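Local coordinates for protein tyrosinase (Aspergillus oryzae, PDB 6JU8) that probably catalyses the oxidation of L-tyrosine and L-dopa to L-dopaquinone by molecular oxygen at a dinuclear copper centre, at residues L147-F152 and H375-R381; P19-R23 and N436-A440; R108-T112 and W432-Y437. The protein carries 1 engineered substitution. All blocks are in the same frame, centred on the assembly; numbering follows the deposited sequence. Where two conformers were deposited one is given.

Contact 1: residues L147-F152 and H375-R381; sequences LPYWDF and HHCNIDR. With CU (copper (II) ion), chain D.
A single water joins D151 to N378 and R381: it donates to D151 OD1 at 2.7 Å, accepts from N378 ND2, and takes a weak third bond from R381 NH1. The site belongs to the four-helix copper bundle of the tyrosinase central domain, where loop 147-152 lies along helix 371-389. H376 points away from this loop and binds one copper through NE2, together with a water and with H332 and H336 of helix 328-340. R381 runs extended across Y149, with its CD 3.4 Å from the centroid of the Y149 ring in a CH-pi contact. The guanidinium follows over the same face toward the phenol oxygen, its plane turned only 10° from the ring. R381 NH1 also binds a lone pair of N378 OD1 at 3.0 Å, which fixes the rotation of the amide and sets ND2 over one face of F152. An asparagine suits this place because its oxygen serves the arginine and its nitrogen the water. D151 OD2 is a long salt-bridge partner of R381, well out of the guanidinium plane; Y456 OH hydrogen-bonds to both OD2 and R381 NH2. I379 CD1 meets the edge of F152. Where the backbones come closest, a compact cysteine fits: C377 SG, anti to its own nitrogen (chi1 -169°), rests 3.7 Å from Y149 CB.

Contact 2: residues P19-R23 and N436-A440; sequences PLPIR and NYDYA
R23 lays its guanidinium flat on the ring of Y437, the planes only 2° apart and R23 CZ 3.4 Å from the ring centroid, almost exactly above it. Two conformations make this cation-pi stack: R23 is extended from CG to NE, spanning the distance to the ring, while Y437 holds CG between its backbone N and carbonyl carbon (chi1 67°). Y439 uses a different torsion, its CG beside the backbone N (chi1 -59°), and its ring stands steeply against the same guanidinium. There R23 NH1 donates to Y439 OH at 3.0 Å, while CE1 of Y439 packs on R23 CB. The two irregular segments are joined by a single beta bridge between I22 and D438: R23 N donates to D438 O at 2.9 Å, and D438 N to P21 O at 3.0 Å. P21 suits its place, since the bridge asks only for its carbonyl. Waters complete the seam, one of them linking L20 N to N436 OD1 and another R23 O to A440 N. D438 turns OD1 toward T442 OG1 and W432 NE1. R23 NE forms a salt bridge with E115, and both tyrosine hydroxyls hydrogen-bond to D380 OD2. The buried cation is thus shared between aromatic face, phenol oxygen and carboxylate, which would probably offset the cost of removing its charge from solvent.

Contact 3: residues R108-T112 and W432-Y437; sequences RVYVT and WRSLNY
R108 leaves its helix with CG anti to the backbone N (chi1 175°) and then bends at chi3 (-72°), a turn that brings one face of its guanidinium against W432 CB. This carbon lies 3.9 Å from R108 CZ, over the centre of the guanidinium face. The indole, turned steeply to that plane, adds only an edge, at CE3. T112, one helical turn on, keeps OG1 beside its own backbone N (chi1 -65°), from where it donates to R108 O at 3.0 Å. T112 OG1 also touches L435 CD1 at 3.4 Å and Y437 CE2 at 3.6 Å. Threonine suits this position because its hydroxyl satisfies itself on the helix backbone and can then pack against apolar carbons. R108 O is heavily used: T112 OG1 and T112 N reach it from opposite faces of its plane, and a water donates to it at 2.8 Å while donating also to Y437 OH. No direct hydrogen bond crosses the contact, so beyond this water it rests on van der Waals touch, including R108 CG against Y437 OH. The polar end of R108 is committed to other partners, NE in a salt bridge with D380 and NH1 with V429 O and Q387 OE1. On the opposing side a 3-10 turn, closed by L435 N to W432 O, presents W432 and L435 together. This turn packs on helix 103-129 just after H107, a copper ligand, and W432 also on A384 and T388, so the loop between strand 420-423 and helix 448-456 covers helices 103-129 and 371-389, each of which carries a copper ligand.

Contact 1 lies nearest the centre of the chain and includes a copper ligand; contact 3 is also buried, but farther out, and contact 2 reaches the surface at L20, I22 and A440. Contacts 2 and 3 share N436 and Y437, but only Y437 works in both, with one face against R23 and its OH and CE2 against helix 103-129; one water also serves both. D380, on the helix of contact 1, draws all three together: OD2 receives Y437 and Y439, OD1 the arginine of contact 3. From the centre outward, a water-bridged polar cluster with aromatic packing in contact 1 gives way to mainly van der Waals touch in contact 3, then to backbone bridging and cation-pi stacking in contact 2.

Contact 1: residues L147-F152 and H375-R381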
loop_
_atom_site.group_PDB
_atom_site.type_symbol
_atom_site.label_atom_id
_atom_site.label_comp_id
_atom_site.label_asym_id
_atom_site.label_seq_id
_atom_site.Cartn_x
_atom_site.Cartn_y
_atom_site.Cartn_z
ATOM N N LEU A 147 5.040 11.244 23.449
ATOM C CA LEU A 147 4.706 10.996 22.038
ATOM C C LEU A 147 5.961 11.174 21.189
ATOM O O LEU A 147 6.569 12.244 21.190
ATOM C CB LEU A 147 3.642 12.007 21.580
ATOM C CG LEU A 147 3.167 11.824 20.129
ATOM C CD1 LEU A 147 2.329 10.548 19.990
ATOM C CD2 LEU A 147 2.394 13.041 19.646
ATOM N N PRO A 148 6.373 10.174 20.438
ATOM C CA PRO A 148 7.536 10.370 19.556
ATOM C C PRO A 148 7.276 11.350 18.423
ATOM O O PRO A 148 6.140 11.583 18.012
ATOM C CB PRO A 148 7.771 8.979 18.978
ATOM C CG PRO A 148 7.079 8.045 19.925
ATOM C CD PRO A 148 5.849 8.799 20.376
ATOM N N TYR A 149 8.376 11.918 17.904
ATOM C CA TYR A 149 8.285 12.829 16.761
ATOM C C TYR A 149 8.850 12.162 15.519
ATOM O O TYR A 149 9.795 11.363 15.586
ATOM C CB TYR A 149 8.952 14.190 17.044
ATOM C CG TYR A 149 10.450 14.133 17.221
ATOM C CD1 TYR A 149 11.304 14.266 16.125
ATOM C CD2 TYR A 149 11.004 13.961 18.484
ATOM C CE1 TYR A 149 12.681 14.221 16.275
ATOM C CE2 TYR A 149 12.387 13.901 18.652
ATOM C CZ TYR A 149 13.211 14.034 17.549
ATOM O OH TYR A 149 14.581 13.965 17.723
ATOM N N TRP A 150 8.276 12.542 14.366
ATOM C CA TRP A 150 8.867 12.148 13.085
ATOM C C TRP A 150 9.799 13.235 12.575
ATOM O O TRP A 150 9.361 14.337 12.230
ATOM C CB TRP A 150 7.764 11.893 12.060
ATOM C CG TRP A 150 8.288 11.711 10.663
ATOM C CD1 TRP A 150 9.369 10.979 10.273
ATOM C CD2 TRP A 150 7.711 12.296 9.483
ATOM N NE1 TRP A 150 9.512 11.080 8.906
ATOM C CE2 TRP A 150 8.518 11.879 8.400
ATOM C CE3 TRP A 150 6.622 13.140 9.244
ATOM C CZ2 TRP A 150 8.261 12.265 7.083
ATOM C CZ3 TRP A 150 6.369 13.529 7.936
ATOM C CH2 TRP A 150 7.188 13.095 6.876
ATOM N N ASP A 151 11.090 12.920 12.553
ATOM C CA ASP A 151 12.063 13.886 12.048
ATOM C C ASP A 151 12.099 13.830 10.526
ATOM O O ASP A 151 12.881 13.105 9.901
ATOM C CB ASP A 151 13.455 13.659 12.645
ATOM C CG ASP A 151 14.303 14.924 12.456
ATOM O OD1 ASP A 151 14.009 15.719 11.550
ATOM O OD2 ASP A 151 15.240 15.106 13.264
ATOM N N PHE A 152 11.202 14.606 9.919
ATOM C CA PHE A 152 11.062 14.609 8.459
ATOM C C PHE A 152 12.295 15.190 7.764
ATOM O O PHE A 152 12.424 15.051 6.537
ATOM C CB PHE A 152 9.769 15.303 8.006
ATOM C CG PHE A 152 9.590 16.719 8.505
ATOM C CD1 PHE A 152 10.428 17.740 8.071
ATOM C CD2 PHE A 152 8.594 17.033 9.427
ATOM C CE1 PHE A 152 10.251 19.044 8.547
ATOM C CE2 PHE A 152 8.377 18.325 9.888
ATOM C CZ PHE A 152 9.229 19.334 9.438
ATOM N N HIS A 375 4.055 14.164 12.746
ATOM C CA HIS A 375 4.469 15.391 12.050
ATOM C C HIS A 375 4.353 16.591 12.977
ATOM O O HIS A 375 5.297 17.385 13.142
ATOM C CB HIS A 375 3.585 15.560 10.809
ATOM C CG HIS A 375 3.865 16.784 10.007
ATOM N ND1 HIS A 375 5.138 17.215 9.709
ATOM C CD2 HIS A 375 2.986 17.630 9.386
ATOM C CE1 HIS A 375 5.025 18.306 8.956
ATOM N NE2 HIS A 375 3.742 18.591 8.742
ATOM N N HIS A 376 3.165 16.762 13.599
ATOM C CA HIS A 376 3.019 17.926 14.467
ATOM C C HIS A 376 3.882 17.836 15.709
ATOM O O HIS A 376 4.276 18.876 16.243
ATOM C CB HIS A 376 1.532 18.139 14.817
ATOM C CG HIS A 376 0.951 19.043 13.749
ATOM N ND1 HIS A 376 1.224 20.394 13.753
ATOM C CD2 HIS A 376 0.287 18.790 12.601
ATOM C CE1 HIS A 376 0.687 20.942 12.677
ATOM N NE2 HIS A 376 0.099 19.981 11.941
ATOM N N CYS A 377 4.247 16.646 16.161
ATOM C CA CYS A 377 5.203 16.550 17.246
ATOM C C CYS A 377 6.550 17.124 16.817
ATOM O O CYS A 377 7.173 17.907 17.574
ATOM C CB CYS A 377 5.245 15.092 17.751
ATOM S SG CYS A 377 6.186 15.044 19.310
ATOM N N ASN A 378 6.990 16.868 15.580
ATOM C CA ASN A 378 8.217 17.520 15.122
ATOM C C ASN A 378 8.030 19.011 14.873
ATOM O O ASN A 378 8.964 19.785 15.113
ATOM C CB ASN A 378 8.785 16.880 13.841
ATOM C CG ASN A 378 10.242 17.281 13.666
ATOM O OD1 ASN A 378 11.021 17.225 14.636
ATOM N ND2 ASN A 378 10.640 17.704 12.479
ATOM N N ILE A 379 6.862 19.460 14.414
ATOM C CA ILE A 379 6.652 20.913 14.279
ATOM C C ILE A 379 6.758 21.572 15.648
ATOM O O ILE A 379 7.320 22.676 15.771
ATOM C CB ILE A 379 5.326 21.190 13.571
ATOM C CG1 ILE A 379 5.344 20.619 12.143
ATOM C CG2 ILE A 379 4.952 22.668 13.605
ATOM C CD1 ILE A 379 6.458 21.183 11.270
ATOM N N ASP A 380 6.261 20.898 16.687
ATOM C CA ASP A 380 6.405 21.411 18.053
ATOM C C ASP A 380 7.863 21.486 18.474
ATOM O O ASP A 380 8.300 22.464 19.103
ATOM C CB ASP A 380 5.617 20.513 19.029
ATOM C CG ASP A 380 5.519 21.236 20.367
ATOM O OD1 ASP A 380 4.824 22.274 20.385
ATOM O OD2 ASP A 380 6.153 20.803 21.353
ATOM N N ARG A 381 8.626 20.447 18.144
ATOM C CA ARG A 381 10.074 20.396 18.418
ATOM C C ARG A 381 10.824 21.518 17.702
ATOM O O ARG A 381 11.687 22.180 18.288
ATOM C CB ARG A 381 10.572 19.002 18.004
ATOM C CG ARG A 381 12.103 18.849 18.149
ATOM C CD ARG A 381 12.462 17.371 17.901
ATOM N NE ARG A 381 13.892 17.193 17.709
ATOM C CZ ARG A 381 14.512 17.370 16.536
ATOM N NH1 ARG A 381 13.822 17.749 15.456
ATOM N NH2 ARG A 381 15.817 17.197 16.435
HETATM CU CU CU D . -0.427 20.066 10.160
HETATM O O HOH W 1 13.493 18.298 12.035
HETATM O O HOH W 2 -2.396 21.098 10.630
#

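Contact 2: residues P19-R23 and N436-A440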
loop_
_atom_site.group_PDB
_atom_site.type_symbol
_atom_site.label_atom_id
_atom_site.label_comp_id
_atom_site.label_asym_id
_atom_site.label_seq_id
_atom_site.Cartn_x
_atom_site.Cartn_y
_atom_site.Cartn_z
ATOM N N PRO A 19 11.517 13.131 35.987
ATOM C CA PRO A 19 11.639 14.543 35.615
ATOM C C PRO A 19 11.737 14.750 34.102
ATOM O O PRO A 19 12.569 14.116 33.452
ATOM C CB PRO A 19 12.946 14.968 36.281
ATOM C CG PRO A 19 13.685 13.686 36.520
ATOM C CD PRO A 19 12.649 12.628 36.767
ATOM N N LEU A 20 10.919 15.645 33.588
ATOM C CA LEU A 20 10.784 16.045 32.194
ATOM C C LEU A 20 11.210 14.978 31.198
ATOM O O LEU A 20 12.220 15.111 30.505
ATOM C CB LEU A 20 11.558 17.339 31.921
ATOM C CG LEU A 20 11.056 18.569 32.679
ATOM C CD1 LEU A 20 12.032 19.721 32.550
ATOM C CD2 LEU A 20 9.664 18.954 32.180
ATOM N N PRO A 21 10.424 13.924 31.065
ATOM C CA PRO A 21 10.719 12.892 30.049
ATOM C C PRO A 21 10.674 13.464 28.638
ATOM O O PRO A 21 10.003 14.439 28.297
ATOM C CB PRO A 21 9.590 11.887 30.280
ATOM C CG PRO A 21 9.221 12.091 31.727
ATOM C CD PRO A 21 9.216 13.596 31.848
ATOM N N ILE A 22 11.444 12.808 27.765
ATOM C CA ILE A 22 11.655 13.328 26.417
ATOM C C ILE A 22 10.820 12.614 25.368
ATOM O O ILE A 22 10.589 11.395 25.348
ATOM C CB ILE A 22 13.144 13.252 26.043
ATOM C CG1 ILE A 22 13.649 11.841 25.748
ATOM C CG2 ILE A 22 14.004 13.892 27.130
ATOM C CD1 ILE A 22 15.009 11.829 25.078
ATOM N N ARG A 23 10.346 13.425 24.421
ATOM C CA ARG A 23 9.745 12.967 23.171
ATOM C C ARG A 23 10.896 12.570 22.243
ATOM O O ARG A 23 11.674 13.463 21.865
ATOM C CB ARG A 23 8.895 14.085 22.565
ATOM C CG ARG A 23 7.585 14.314 23.314
ATOM C CD ARG A 23 6.854 15.541 22.783
ATOM N NE ARG A 23 5.532 15.678 23.418
ATOM C CZ ARG A 23 4.652 16.602 23.049
ATOM N NH1 ARG A 23 4.964 17.455 22.074
ATOM N NH2 ARG A 23 3.474 16.690 23.647
ATOM N N ASN A 436 5.114 19.141 30.875
ATOM C CA ASN A 436 5.826 17.982 31.368
ATOM C C ASN A 436 6.373 17.078 30.262
ATOM O O ASN A 436 6.313 15.844 30.355
ATOM C CB ASN A 436 4.970 17.122 32.312
ATOM C CG ASN A 436 5.857 16.246 33.182
ATOM O OD1 ASN A 436 7.019 16.589 33.431
ATOM N ND2 ASN A 436 5.373 15.109 33.673
ATOM N N TYR A 437 6.933 17.657 29.218
ATOM C CA TYR A 437 7.728 16.932 28.241
ATOM C C TYR A 437 8.887 17.834 27.828
ATOM O O TYR A 437 8.879 19.048 28.058
ATOM C CB TYR A 437 6.920 16.513 27.013
ATOM C CG TYR A 437 6.444 17.660 26.140
ATOM C CD1 TYR A 437 7.258 18.209 25.174
ATOM C CD2 TYR A 437 5.168 18.205 26.313
ATOM C CE1 TYR A 437 6.809 19.269 24.386
ATOM C CE2 TYR A 437 4.695 19.246 25.526
ATOM C CZ TYR A 437 5.533 19.773 24.557
ATOM O OH TYR A 437 5.059 20.809 23.778
ATOM N N ASP A 438 9.863 17.203 27.192
ATOM C CA ASP A 438 10.981 17.987 26.641
ATOM C C ASP A 438 11.506 17.255 25.406
ATOM O O ASP A 438 11.024 16.164 25.065
ATOM C CB ASP A 438 12.054 18.173 27.693
ATOM C CG ASP A 438 12.951 19.379 27.549
ATOM O OD1 ASP A 438 12.846 20.089 26.524
ATOM O OD2 ASP A 438 13.772 19.592 28.467
ATOM N N TYR A 439 12.469 17.857 24.721
ATOM C CA TYR A 439 13.175 17.241 23.601
ATOM C C TYR A 439 14.655 17.128 23.953
ATOM O O TYR A 439 15.207 18.032 24.577
ATOM C CB TYR A 439 13.012 18.082 22.323
ATOM C CG TYR A 439 11.545 18.239 21.967
ATOM C CD1 TYR A 439 10.862 17.177 21.371
ATOM C CD2 TYR A 439 10.866 19.427 22.241
ATOM C CE1 TYR A 439 9.520 17.291 21.037
ATOM C CE2 TYR A 439 9.519 19.547 21.913
ATOM C CZ TYR A 439 8.854 18.480 21.320
ATOM O OH TYR A 439 7.513 18.568 20.991
ATOM N N ALA A 440 15.308 16.055 23.545
ATOM C CA ALA A 440 16.742 15.948 23.828
ATOM C C ALA A 440 17.515 17.170 23.338
ATOM O O ALA A 440 18.414 17.671 24.027
ATOM C CB ALA A 440 17.352 14.711 23.192
HETATM O O HOH W 3 8.878 16.688 35.299
HETATM O O HOH W 4 14.483 16.960 30.147
HETATM O O HOH W 5 2.997 19.503 22.327
HETATM O O HOH W 6 14.267 14.158 21.695
#

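Contact 3: residues R108-T112 and W432-Y437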
loop_
_atom_site.group_PDB
_atom_site.type_symbol
_atom_site.label_atom_id
_atom_site.label_comp_id
_atom_site.label_asym_id
_atom_site.label_seq_id
_atom_site.Cartn_x
_atom_site.Cartn_y
_atom_site.Cartn_z
ATOM N N ARG A 108 0.627 23.088 19.600
ATOM C CA ARG A 108 1.342 22.605 20.774
ATOM C C ARG A 108 0.345 22.000 21.749
ATOM O O ARG A 108 0.578 20.910 22.299
ATOM C CB ARG A 108 2.134 23.751 21.417
ATOM C CG ARG A 108 2.803 23.331 22.740
ATOM C CD ARG A 108 3.899 24.313 23.162
ATOM N NE ARG A 108 5.069 24.195 22.303
ATOM C CZ ARG A 108 6.094 25.023 22.255
ATOM N NH1 ARG A 108 6.189 26.094 23.040
ATOM N NH2 ARG A 108 7.079 24.781 21.388
ATOM N N VAL A 109 -0.775 22.702 21.984
ATOM C CA VAL A 109 -1.786 22.176 22.911
ATOM C C VAL A 109 -2.449 20.942 22.328
ATOM O O VAL A 109 -2.703 19.952 23.044
ATOM C CB VAL A 109 -2.825 23.261 23.253
ATOM C CG1 VAL A 109 -3.858 22.707 24.246
ATOM C CG2 VAL A 109 -2.208 24.521 23.858
ATOM N N TYR A 110 -2.742 20.932 21.029
ATOM C CA TYR A 110 -3.417 19.788 20.394
ATOM C C TYR A 110 -2.590 18.525 20.536
ATOM O O TYR A 110 -3.142 17.464 20.884
ATOM C CB TYR A 110 -3.637 20.118 18.927
ATOM C CG TYR A 110 -4.605 19.257 18.155
ATOM C CD1 TYR A 110 -5.715 18.658 18.729
ATOM C CD2 TYR A 110 -4.401 19.067 16.784
ATOM C CE1 TYR A 110 -6.600 17.891 17.987
ATOM C CE2 TYR A 110 -5.294 18.332 16.012
ATOM C CZ TYR A 110 -6.383 17.725 16.626
ATOM O OH TYR A 110 -7.241 17.001 15.827
ATOM N N VAL A 111 -1.283 18.623 20.271
ATOM C CA VAL A 111 -0.415 17.437 20.380
ATOM C C VAL A 111 -0.365 16.947 21.829
ATOM O O VAL A 111 -0.372 15.739 22.081
ATOM C CB VAL A 111 0.988 17.764 19.864
ATOM C CG1 VAL A 111 1.982 16.623 20.162
ATOM C CG2 VAL A 111 0.959 18.024 18.360
ATOM N N THR A 112 -0.351 17.869 22.789
ATOM C CA THR A 112 -0.320 17.502 24.201
ATOM C C THR A 112 -1.623 16.819 24.603
ATOM O O THR A 112 -1.615 15.860 25.387
ATOM C CB THR A 112 -0.113 18.759 25.055
ATOM O OG1 THR A 112 1.188 19.291 24.763
ATOM C CG2 THR A 112 -0.134 18.452 26.547
ATOM N N TRP A 432 7.285 24.836 26.959
ATOM C CA TRP A 432 6.667 23.534 26.703
ATOM C C TRP A 432 6.894 22.622 27.905
ATOM O O TRP A 432 6.129 21.679 28.111
ATOM C CB TRP A 432 7.195 22.935 25.388
ATOM C CG TRP A 432 8.688 22.783 25.436
ATOM C CD1 TRP A 432 9.380 21.678 25.853
ATOM C CD2 TRP A 432 9.666 23.766 25.062
ATOM N NE1 TRP A 432 10.743 21.934 25.761
ATOM C CE2 TRP A 432 10.933 23.205 25.280
ATOM C CE3 TRP A 432 9.564 25.082 24.570
ATOM C CZ2 TRP A 432 12.124 23.900 25.015
ATOM C CZ3 TRP A 432 10.747 25.764 24.315
ATOM C CH2 TRP A 432 11.994 25.180 24.541
ATOM N N ARG A 433 7.914 22.889 28.714
ATOM C CA ARG A 433 8.211 22.016 29.843
ATOM C C ARG A 433 7.121 22.114 30.897
ATOM O O ARG A 433 6.975 21.238 31.758
ATOM C CB ARG A 433 9.601 22.309 30.420
ATOM C CG ARG A 433 10.709 21.899 29.451
ATOM C CD ARG A 433 12.001 22.677 29.680
ATOM N NE ARG A 433 11.819 24.021 29.118
ATOM C CZ ARG A 433 12.575 24.772 28.339
ATOM N NH1 ARG A 433 13.763 24.365 27.900
ATOM N NH2 ARG A 433 12.150 25.984 27.973
ATOM N N SER A 434 6.319 23.181 30.828
ATOM C CA SER A 434 5.208 23.242 31.787
ATOM C C SER A 434 4.177 22.158 31.500
ATOM O O SER A 434 3.360 21.874 32.373
ATOM C CB SER A 434 4.536 24.615 31.768
ATOM O OG SER A 434 3.924 24.816 30.519
ATOM N N LEU A 435 4.211 21.565 30.306
ATOM C CA LEU A 435 3.319 20.463 29.934
ATOM C C LEU A 435 3.972 19.111 30.200
ATOM O O LEU A 435 3.463 18.072 29.796
ATOM C CB LEU A 435 2.933 20.602 28.449
ATOM C CG LEU A 435 2.179 21.893 28.109
ATOM C CD1 LEU A 435 2.041 22.068 26.603
ATOM C CD2 LEU A 435 0.823 21.882 28.809
ATOM N N ASN A 436 5.114 19.141 30.875
ATOM C CA ASN A 436 5.826 17.982 31.368
ATOM C C ASN A 436 6.373 17.078 30.262
ATOM O O ASN A 436 6.313 15.844 30.355
ATOM C CB ASN A 436 4.970 17.122 32.312
ATOM C CG ASN A 436 5.857 16.246 33.182
ATOM O OD1 ASN A 436 7.019 16.589 33.431
ATOM N ND2 ASN A 436 5.373 15.109 33.673
ATOM N N TYR A 437 6.933 17.657 29.218
ATOM C CA TYR A 437 7.728 16.932 28.241
ATOM C C TYR A 437 8.887 17.834 27.828
ATOM O O TYR A 437 8.879 19.048 28.058
ATOM C CB TYR A 437 6.920 16.513 27.013
ATOM C CG TYR A 437 6.444 17.660 26.140
ATOM C CD1 TYR A 437 7.258 18.209 25.174
ATOM C CD2 TYR A 437 5.168 18.205 26.313
ATOM C CE1 TYR A 437 6.809 19.269 24.386
ATOM C CE2 TYR A 437 4.695 19.246 25.526
ATOM C CZ TYR A 437 5.533 19.773 24.557
ATOM O OH TYR A 437 5.059 20.809 23.778
HETATM O O HOH W 5 2.997 19.503 22.327
#